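Long-range contacts in pectate lyase (Bacillus, PDB 3VMV), which probably cleaves the polygalacturonate (pectate) chains of plant cell walls by beta-elimination, as other polysaccharide lyases of family 1 do: residues Pro62-Asp67 and Val115-Gly120; Ile95-Ser100 and Val110-Val115; Arg238-Asn243 and Tyr302-Gln307. All blocks are in the same frame, centred on the assembly; numbering follows the deposited sequence.

Contact 1. Residues Pro62-Asp67 and Val115-Gly120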
loop_
_atom_site.group_PDB
_atom_site.type_symbol
_atom_site.label_atom_id
_atom_site.label_comp_id
_atom_site.label_asym_id
_atom_site.label_seq_id
_atom_site.Cartn_x
_atom_site.Cartn_y
_atom_site.Cartn_z
ATOM N N PRO A 62 0.968 20.894 10.910
ATOM C CA PRO A 62 1.158 22.212 10.286
ATOM C C PRO A 62 0.884 22.233 8.778
ATOM O O PRO A 62 0.738 23.336 8.237
ATOM C CB PRO A 62 2.633 22.503 10.545
ATOM C CG PRO A 62 3.273 21.118 10.551
ATOM C CD PRO A 62 2.250 20.219 11.209
ATOM N N GLN A 63 0.870 21.080 8.117
ATOM C CA GLN A 63 0.487 20.969 6.700
ATOM C C GLN A 63 -0.678 20.001 6.609
ATOM O O GLN A 63 -0.998 19.327 7.590
ATOM C CB GLN A 63 1.647 20.412 5.855
ATOM C CG GLN A 63 2.861 21.330 5.888
ATOM C CD GLN A 63 4.072 20.714 5.218
ATOM O OE1 GLN A 63 3.994 20.219 4.095
ATOM N NE2 GLN A 63 5.191 20.731 5.916
ATOM N N SER A 64 -1.292 19.906 5.433
ATOM C CA SER A 64 -2.481 19.054 5.279
ATOM C C SER A 64 -2.150 17.564 5.132
ATOM O O SER A 64 -3.047 16.739 4.985
ATOM C CB SER A 64 -3.303 19.488 4.057
ATOM O OG SER A 64 -3.847 20.776 4.273
ATOM N N LEU A 65 -0.863 17.237 5.165
ATOM C CA LEU A 65 -0.376 15.851 5.167
ATOM C C LEU A 65 0.942 15.843 5.916
ATOM O O LEU A 65 1.470 16.906 6.209
ATOM C CB LEU A 65 -0.216 15.313 3.738
ATOM C CG LEU A 65 0.553 16.129 2.705
ATOM C CD1 LEU A 65 2.065 16.069 2.960
ATOM C CD2 LEU A 65 0.245 15.615 1.310
ATOM N N ILE A 66 1.426 14.656 6.285
ATOM C CA ILE A 66 2.728 14.509 6.926
ATOM C C ILE A 66 3.716 14.281 5.798
ATOM O O ILE A 66 3.657 13.267 5.097
ATOM C CB ILE A 66 2.706 13.299 7.890
ATOM C CG1 ILE A 66 1.658 13.526 8.993
ATOM C CG2 ILE A 66 4.102 13.088 8.492
ATOM C CD1 ILE A 66 1.907 14.762 9.858
ATOM N N ASP A 67 4.586 15.257 5.590
ATOM C CA ASP A 67 5.416 15.377 4.399
ATOM C C ASP A 67 6.786 14.764 4.683
ATOM O O ASP A 67 7.706 15.436 5.182
ATOM C CB ASP A 67 5.521 16.884 4.083
ATOM C CG ASP A 67 5.753 17.235 2.602
ATOM O OD1 ASP A 67 5.733 16.388 1.728
ATOM O OD2 ASP A 67 5.975 18.442 2.343
ATOM N N VAL A 115 -8.984 9.841 5.498
ATOM C CA VAL A 115 -8.138 10.900 4.942
ATOM C C VAL A 115 -8.841 11.521 3.739
ATOM O O VAL A 115 -8.944 10.908 2.682
ATOM C CB VAL A 115 -6.751 10.379 4.565
ATOM C CG1 VAL A 115 -5.809 11.565 4.142
ATOM C CG2 VAL A 115 -6.129 9.679 5.803
ATOM N N ARG A 116 -9.339 12.740 3.905
ATOM C CA ARG A 116 -9.934 13.506 2.808
ATOM C C ARG A 116 -9.012 14.651 2.338
ATOM O O ARG A 116 -8.848 14.878 1.134
ATOM C CB ARG A 116 -11.285 14.098 3.221
ATOM C CG ARG A 116 -11.805 15.096 2.191
ATOM C CD ARG A 116 -13.292 15.347 2.290
ATOM N NE ARG A 116 -13.672 16.455 1.409
ATOM C CZ ARG A 116 -13.821 16.382 0.083
ATOM N NH1 ARG A 116 -13.667 15.247 -0.581
ATOM N NH2 ARG A 116 -14.155 17.476 -0.593
ATOM N N GLU A 117 -8.436 15.379 3.295
ATOM C CA GLU A 117 -7.568 16.532 2.964
ATOM C C GLU A 117 -6.173 16.102 2.497
ATOM O O GLU A 117 -5.815 14.933 2.582
ATOM C CB GLU A 117 -7.498 17.480 4.151
ATOM C CG GLU A 117 -8.867 18.049 4.513
ATOM C CD GLU A 117 -8.811 19.005 5.684
ATOM O OE1 GLU A 117 -7.938 19.902 5.672
ATOM O OE2 GLU A 117 -9.635 18.858 6.617
ATOM N N GLY A 118 -5.359 17.048 2.014
ATOM C CA GLY A 118 -4.066 16.668 1.474
ATOM C C GLY A 118 -4.214 15.963 0.137
ATOM O O GLY A 118 -4.884 16.451 -0.771
ATOM N N GLU A 119 -3.565 14.811 0.001
ATOM C CA GLU A 119 -3.800 13.978 -1.174
ATOM C C GLU A 119 -5.098 13.184 -1.015
ATOM O O GLU A 119 -5.534 12.532 -1.961
ATOM C CB GLU A 119 -2.661 12.958 -1.369
ATOM C CG GLU A 119 -1.262 13.552 -1.538
ATOM C CD GLU A 119 -1.028 14.135 -2.930
ATOM O OE1 GLU A 119 -1.934 14.013 -3.808
ATOM O OE2 GLU A 119 0.075 14.725 -3.158
ATOM N N GLY A 120 -5.689 13.197 0.182
ATOM C CA GLY A 120 -6.853 12.371 0.463
ATOM C C GLY A 120 -6.495 10.889 0.511
ATOM O O GLY A 120 -7.345 10.007 0.296
HETATM O O HOH W 1 -3.764 14.196 4.371
#
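Ser64 and Leu65 meet a tight turn around Gly118, and the closest packing falls on the backbone of that glycine. Ser64 O lies 3.7 Å from Gly118 CA, and Ser64 CB sits 3.8 Å from Gly118 N. A side chain on Gly118 would be driven into Ser64 O and pressed against Leu65 CB. Gly118 also takes the positive phi (72°) required at the second position of the type II' beta turn from Glu117 to Gly120, which is closed by a hydrogen bond from Gly120 N to Glu117 O. On the Glu119 side of the turn, Leu65 brings CD2 to 3.8 Å from Glu119 CG, the two side chains passing at a slant. Beyond CG the Glu119 chain bends at chi2 (-77°), and its OE2 forms a salt bridge with Arg98 NH2.

No direct hydrogen bond joins the segments. Beside the packed glycine, on the side of Leu65, one water donates to Ser64 O at 2.7 Å and to Glu117 O at 2.8 Å. The outward, solvent-facing side is looser: there Ser64 OG and Glu117 OE1 stay 4.4 Å apart.

In the parallel beta-helix, 62-67 leads into strand 66-68, and the turn at 115-120 comes before strand 123-126, with strand 97-103 paired between these two strands; Ile66 packs on Ile97 of that middle strand and on Ile31 of helix 28-40.

Contact 2. Residues Ile95-Ser100 and Val110-Val115. With SO4 (sulfate ion), chain B.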
loop_
_atom_site.group_PDB
_atom_site.type_symbol
_atom_site.label_atom_id
_atom_site.label_comp_id
_atom_site.label_asym_id
_atom_site.label_seq_id
_atom_site.Cartn_x
_atom_site.Cartn_y
_atom_site.Cartn_z
ATOM N N ILE A 95 -5.575 12.548 8.439
ATOM C CA ILE A 95 -4.358 13.109 7.819
ATOM C C ILE A 95 -3.494 11.936 7.438
ATOM O O ILE A 95 -3.356 10.991 8.219
ATOM C CB ILE A 95 -3.589 14.114 8.746
ATOM C CG1 ILE A 95 -2.444 14.744 7.959
ATOM C CG2 ILE A 95 -3.158 13.449 10.058
ATOM C CD1 ILE A 95 -1.828 15.988 8.645
ATOM N N GLY A 96 -2.969 12.000 6.227
ATOM C CA GLY A 96 -2.138 10.940 5.695
ATOM C C GLY A 96 -0.684 11.306 5.579
ATOM O O GLY A 96 -0.257 12.428 5.880
ATOM N N ILE A 97 0.100 10.302 5.217
ATOM C CA ILE A 97 1.544 10.454 5.033
ATOM C C ILE A 97 1.913 10.427 3.570
ATOM O O ILE A 97 1.371 9.626 2.814
ATOM C CB ILE A 97 2.266 9.264 5.725
ATOM C CG1 ILE A 97 1.957 9.302 7.223
ATOM C CG2 ILE A 97 3.784 9.372 5.497
ATOM C CD1 ILE A 97 2.446 8.014 8.009
ATOM N N ARG A 98 2.830 11.303 3.152
ATOM C CA ARG A 98 3.344 11.272 1.792
ATOM C C ARG A 98 4.835 11.046 1.823
ATOM O O ARG A 98 5.560 11.766 2.500
ATOM C CB ARG A 98 3.012 12.536 0.984
ATOM C CG ARG A 98 3.519 12.477 -0.460
ATOM C CD ARG A 98 3.041 13.692 -1.263
ATOM N NE ARG A 98 3.618 14.909 -0.703
ATOM C CZ ARG A 98 3.211 16.150 -1.023
ATOM N NH1 ARG A 98 3.829 17.190 -0.483
ATOM N NH2 ARG A 98 2.194 16.338 -1.857
ATOM N N LEU A 99 5.291 10.070 1.056
ATOM C CA LEU A 99 6.729 9.858 0.895
ATOM C C LEU A 99 7.158 10.379 -0.450
ATOM O O LEU A 99 6.666 9.890 -1.483
ATOM C CB LEU A 99 7.060 8.370 1.018
ATOM C CG LEU A 99 6.583 7.579 2.256
ATOM C CD1 LEU A 99 7.212 6.152 2.195
ATOM C CD2 LEU A 99 6.833 8.227 3.571
ATOM N N SER A 100 8.085 11.323 -0.489
ATOM C CA SER A 100 8.501 11.930 -1.753
ATOM C C SER A 100 10.029 11.860 -1.866
ATOM O O SER A 100 10.745 12.384 -1.010
ATOM C CB SER A 100 8.009 13.382 -1.794
ATOM O OG SER A 100 8.621 14.095 -2.851
ATOM N N VAL A 110 0.681 1.561 12.552
ATOM C CA VAL A 110 -0.202 2.730 12.718
ATOM C C VAL A 110 -1.569 2.511 12.053
ATOM O O VAL A 110 -1.707 1.706 11.120
ATOM C CB VAL A 110 0.459 4.042 12.128
ATOM C CG1 VAL A 110 1.750 4.347 12.843
ATOM C CG2 VAL A 110 0.685 3.885 10.599
ATOM N N SER A 111 -2.576 3.258 12.506
ATOM C CA SER A 111 -3.871 3.260 11.853
ATOM C C SER A 111 -4.026 4.607 11.191
ATOM O O SER A 111 -3.804 5.621 11.855
ATOM C CB SER A 111 -4.995 3.086 12.859
ATOM O OG SER A 111 -4.841 1.834 13.539
ATOM N N ILE A 112 -4.373 4.621 9.912
ATOM C CA ILE A 112 -4.514 5.893 9.185
ATOM C C ILE A 112 -5.844 5.837 8.498
ATOM O O ILE A 112 -6.106 4.896 7.696
ATOM C CB ILE A 112 -3.399 6.070 8.121
ATOM C CG1 ILE A 112 -2.012 5.920 8.781
ATOM C CG2 ILE A 112 -3.560 7.470 7.440
ATOM C CD1 ILE A 112 -0.854 6.189 7.820
ATOM N N HIS A 113 -6.704 6.822 8.753
ATOM C CA HIS A 113 -8.060 6.656 8.298
ATOM C C HIS A 113 -8.811 7.972 8.087
ATOM O O HIS A 113 -8.456 9.014 8.592
ATOM C CB HIS A 113 -8.822 5.763 9.301
ATOM C CG HIS A 113 -8.973 6.391 10.659
ATOM N ND1 HIS A 113 -10.096 7.107 11.026
ATOM C CD2 HIS A 113 -8.149 6.415 11.736
ATOM C CE1 HIS A 113 -9.956 7.547 12.266
ATOM N NE2 HIS A 113 -8.780 7.146 12.721
ATOM N N HIS A 114 -9.845 7.860 7.259
ATOM C CA HIS A 114 -10.741 8.968 6.929
ATOM C C HIS A 114 -9.924 10.141 6.398
ATOM O O HIS A 114 -10.199 11.298 6.753
ATOM C CB HIS A 114 -11.637 9.380 8.101
ATOM C CG HIS A 114 -12.601 8.312 8.490
ATOM N ND1 HIS A 114 -12.285 7.322 9.401
ATOM C CD2 HIS A 114 -13.849 8.039 8.047
ATOM C CE1 HIS A 114 -13.326 6.512 9.537
ATOM N NE2 HIS A 114 -14.295 6.934 8.739
ATOM N N VAL A 115 -8.984 9.841 5.498
ATOM C CA VAL A 115 -8.138 10.900 4.942
ATOM C C VAL A 115 -8.841 11.521 3.739
ATOM O O VAL A 115 -8.944 10.908 2.682
ATOM C CB VAL A 115 -6.751 10.379 4.565
ATOM C CG1 VAL A 115 -5.809 11.565 4.142
ATOM C CG2 VAL A 115 -6.129 9.679 5.803
HETATM S S SO4 B . 1.330 19.894 -1.741
HETATM O O1 SO4 B . 0.495 19.952 -0.549
HETATM O O2 SO4 B . 2.733 19.885 -1.389
HETATM O O3 SO4 B . 0.993 18.689 -2.495
HETATM O O4 SO4 B . 1.100 21.076 -2.555
#
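Val115 holds CG1 anti to its backbone N (chi1 -173°), which lays both methyls over one face of the peptide between Ile95 and Gly96: CG1 lies 3.5 Å from Gly96 N, and CG2 lies 3.8 Å from Ile95 C. In Ile112 it is CG2 that stands anti to the backbone N, and this branch reaches Ile95 O at 3.6 Å, while the CG1 branch, beside the backbone N, runs toward Ile97 and ends in CD1, 3.8 Å from Ile97 CD1. There the two isoleucines cross at about a right angle. Gly96 suits this spot, since a side chain on it would be pressed against Val115 CG1. Ile95 O is buried among these methyls with no polar partner in the model.

The packing belongs to the interior of a right-handed parallel beta-helix, where Phe92 of strand 91-93 also lies against both Ile97 and Ile112. Arg98, next along from Ile97, takes the outward side. Its guanidinium presents an edge to a sulfate, probably from the crystallisation liquor: NH1 donates to sulfate O2 at 3.0 Å (171°) and NH2 to sulfate O3 at 2.7 Å (165°). NH1 also pairs with Asp67 OD1 and NH2 with Glu119 OE2. An alanine in place of Arg98 would probably leave Asp67 and Glu119 without the guanidinium they share and the sulfate without its two donors, with Glu119 still close to the like-charged Glu124.

Contact 3. Residues Arg238-Asn243 and Tyr302-Gln307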
loop_
_atom_site.group_PDB
_atom_site.type_symbol
_atom_site.label_atom_id
_atom_site.label_comp_id
_atom_site.label_asym_id
_atom_site.label_seq_id
_atom_site.Cartn_x
_atom_site.Cartn_y
_atom_site.Cartn_z
ATOM N N ARG A 238 2.439 -6.921 -14.919
ATOM C CA ARG A 238 2.484 -8.382 -14.719
ATOM C C ARG A 238 2.306 -8.659 -13.253
ATOM O O ARG A 238 3.126 -8.179 -12.440
ATOM C CB ARG A 238 3.838 -8.944 -15.155
ATOM C CG ARG A 238 4.043 -8.750 -16.663
ATOM C CD ARG A 238 5.304 -9.438 -17.156
ATOM N NE ARG A 238 6.482 -8.948 -16.445
ATOM C CZ ARG A 238 7.704 -9.382 -16.737
ATOM N NH1 ARG A 238 8.746 -8.948 -16.083
ATOM N NH2 ARG A 238 7.858 -10.313 -17.673
ATOM N N VAL A 239 1.236 -9.381 -12.896
ATOM C CA VAL A 239 0.995 -9.648 -11.470
ATOM C C VAL A 239 0.959 -11.142 -11.200
ATOM O O VAL A 239 0.186 -11.868 -11.850
ATOM C CB VAL A 239 -0.282 -8.921 -10.934
ATOM C CG1 VAL A 239 -1.508 -9.321 -11.654
ATOM C CG2 VAL A 239 -0.459 -9.183 -9.431
ATOM N N PHE A 240 1.864 -11.614 -10.337
ATOM C CA PHE A 240 1.834 -13.016 -9.899
ATOM C C PHE A 240 0.908 -13.114 -8.696
ATOM O O PHE A 240 1.218 -12.534 -7.638
ATOM C CB PHE A 240 3.268 -13.496 -9.601
ATOM C CG PHE A 240 3.358 -14.952 -9.146
ATOM C CD1 PHE A 240 2.500 -15.901 -9.676
ATOM C CD2 PHE A 240 4.362 -15.353 -8.270
ATOM C CE1 PHE A 240 2.615 -17.239 -9.308
ATOM C CE2 PHE A 240 4.466 -16.687 -7.881
ATOM C CZ PHE A 240 3.603 -17.628 -8.398
ATOM N N VAL A 241 -0.229 -13.784 -8.871
ATOM C CA VAL A 241 -1.290 -13.893 -7.847
ATOM C C VAL A 241 -1.200 -15.291 -7.312
ATOM O O VAL A 241 -1.626 -16.227 -7.964
ATOM C CB VAL A 241 -2.634 -13.614 -8.464
ATOM C CG1 VAL A 241 -3.758 -13.615 -7.421
ATOM C CG2 VAL A 241 -2.573 -12.282 -9.249
ATOM N N GLU A 242 -0.615 -15.406 -6.115
ATOM C CA GLU A 242 -0.198 -16.728 -5.593
ATOM C C GLU A 242 -0.739 -17.003 -4.205
ATOM O O GLU A 242 -0.497 -16.260 -3.236
ATOM C CB GLU A 242 1.349 -16.712 -5.550
ATOM C CG GLU A 242 1.963 -18.025 -5.084
ATOM C CD GLU A 242 3.482 -17.925 -4.902
ATOM O OE1 GLU A 242 3.954 -16.806 -4.603
ATOM O OE2 GLU A 242 4.143 -18.995 -4.991
ATOM N N ASN A 243 -1.462 -18.110 -4.093
ATOM C CA ASN A 243 -1.898 -18.597 -2.777
ATOM C C ASN A 243 -2.624 -17.545 -1.949
ATOM O O ASN A 243 -2.357 -17.354 -0.758
ATOM C CB ASN A 243 -0.718 -19.203 -1.983
ATOM C CG ASN A 243 -0.153 -20.455 -2.626
ATOM O OD1 ASN A 243 -0.352 -20.744 -3.839
ATOM N ND2 ASN A 243 0.591 -21.217 -1.822
ATOM N N TYR A 302 13.032 -12.875 -6.303
ATOM C CA TYR A 302 13.557 -12.935 -4.957
ATOM C C TYR A 302 13.115 -14.230 -4.275
ATOM O O TYR A 302 12.161 -14.864 -4.713
ATOM C CB TYR A 302 13.123 -11.705 -4.113
ATOM C CG TYR A 302 11.622 -11.404 -4.134
ATOM C CD1 TYR A 302 10.705 -12.267 -3.535
ATOM C CD2 TYR A 302 11.126 -10.272 -4.783
ATOM C CE1 TYR A 302 9.339 -12.001 -3.552
ATOM C CE2 TYR A 302 9.740 -10.009 -4.794
ATOM C CZ TYR A 302 8.878 -10.854 -4.172
ATOM O OH TYR A 302 7.523 -10.559 -4.188
ATOM N N SER A 303 13.828 -14.580 -3.202
ATOM C CA SER A 303 13.450 -15.702 -2.348
ATOM C C SER A 303 12.309 -15.283 -1.441
ATOM O O SER A 303 12.254 -14.134 -1.015
ATOM C CB SER A 303 14.663 -16.081 -1.503
ATOM O OG SER A 303 15.769 -16.457 -2.321
ATOM N N TYR A 304 11.441 -16.234 -1.076
ATOM C CA TYR A 304 10.367 -15.925 -0.163
ATOM C C TYR A 304 9.791 -17.234 0.386
ATOM O O TYR A 304 10.068 -18.323 -0.132
ATOM C CB TYR A 304 9.274 -15.048 -0.828
ATOM C CG TYR A 304 8.558 -15.717 -1.985
ATOM C CD1 TYR A 304 7.314 -16.319 -1.819
ATOM C CD2 TYR A 304 9.150 -15.764 -3.262
ATOM C CE1 TYR A 304 6.664 -16.959 -2.864
ATOM C CE2 TYR A 304 8.500 -16.379 -4.335
ATOM C CZ TYR A 304 7.246 -16.996 -4.136
ATOM O OH TYR A 304 6.639 -17.593 -5.210
ATOM N N GLN A 305 9.019 -17.107 1.454
ATOM C CA GLN A 305 8.280 -18.226 2.028
ATOM C C GLN A 305 6.822 -17.976 1.808
ATOM O O GLN A 305 6.358 -16.833 2.049
ATOM C CB GLN A 305 8.580 -18.299 3.523
ATOM C CG GLN A 305 9.992 -18.723 3.791
ATOM C CD GLN A 305 10.198 -20.189 3.504
ATOM O OE1 GLN A 305 9.397 -21.035 3.915
ATOM N NE2 GLN A 305 11.279 -20.506 2.787
ATOM N N VAL A 306 6.105 -19.006 1.379
ATOM C CA VAL A 306 4.681 -18.837 1.051
ATOM C C VAL A 306 3.862 -19.960 1.664
ATOM O O VAL A 306 4.197 -21.142 1.550
ATOM C CB VAL A 306 4.487 -18.679 -0.476
ATOM C CG1 VAL A 306 4.994 -19.905 -1.254
ATOM C CG2 VAL A 306 3.008 -18.418 -0.807
ATOM N N GLN A 307 2.819 -19.578 2.396
ATOM C CA GLN A 307 1.872 -20.542 2.987
ATOM C C GLN A 307 0.826 -20.983 1.974
ATOM O O GLN A 307 0.694 -20.400 0.911
ATOM C CB GLN A 307 1.137 -19.871 4.144
ATOM C CG GLN A 307 2.030 -19.366 5.263
ATOM C CD GLN A 307 1.161 -18.717 6.337
ATOM O OE1 GLN A 307 0.616 -17.644 6.129
ATOM N NE2 GLN A 307 0.906 -19.444 7.396
#
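Strand 238-242 belongs to the right-handed parallel beta-helix of this lyase, and the chain that returns ahead of helix 309-319 lays Tyr304, Val306 and Gln307 against Phe240, Glu242 and Asn243 on its outer surface. Val239 and Val241, on the other side of the strand, pack on Ile231. Tyr304 and Glu242 reach toward each other tip to tip, the carboxylate and ring planes 71° apart. Tyr304 OH is 2.9 Å from both Glu242 OE1 and Glu242 OE2; either bond is weak, and which oxygen receives the proton is not settled. Glu242 OE1 has a second partner in His217 NE2, so the imidazole helps to fix the carboxylate that meets the tyrosine.

CG of Tyr304 stands between its backbone N and carbonyl carbon, a rotamer that directs it toward strand 238-242. The hydroxyl at the far end of its ring also lies at the edge of the Phe240 ring, in its plane, with OH 3.6 Å from Phe240 CE2. One face of that phenyl ring takes Glu242 CB, offset toward the rim. His217 meets both aromatic rings, edge-to-face with Tyr304.

Val306 straddles the end of the strand: its CG1 is 3.9 Å from Glu242 OE2, while CG2 packs 3.8 Å from Asn243 ND2. The Gln307 side chain turns away to His198 and Ser315, leaving its backbone O to Asn243. Asn243 ND2 donates to Gln307 O at 2.9 Å in a nearly straight bond (171°) that lies in the amide plane of the asparagine but is tilted 34° from the carbonyl plane.

From the N terminus, the chain passes helix 28-40 and enters contact 1 at 62-67, the loop that leads into strand 66-68. Before 115-120 closes this contact, contact 2 opens at 95-100 and shuts at 110-115, so it falls within the span of contact 1, and Val115 serves both. The two also touch: Ile66 N and Ile66 O probably bond to Gly96 O and Arg98 N, as neighbouring parallel strands do. Contact 3 opens only after both have closed, on the opposite side of the chain's centre. It joins the beta-helix to the C-terminal segment outside it, whereas contact 1 bridges the loops before strands two coils apart and contact 2 packs across the interior of the coil between.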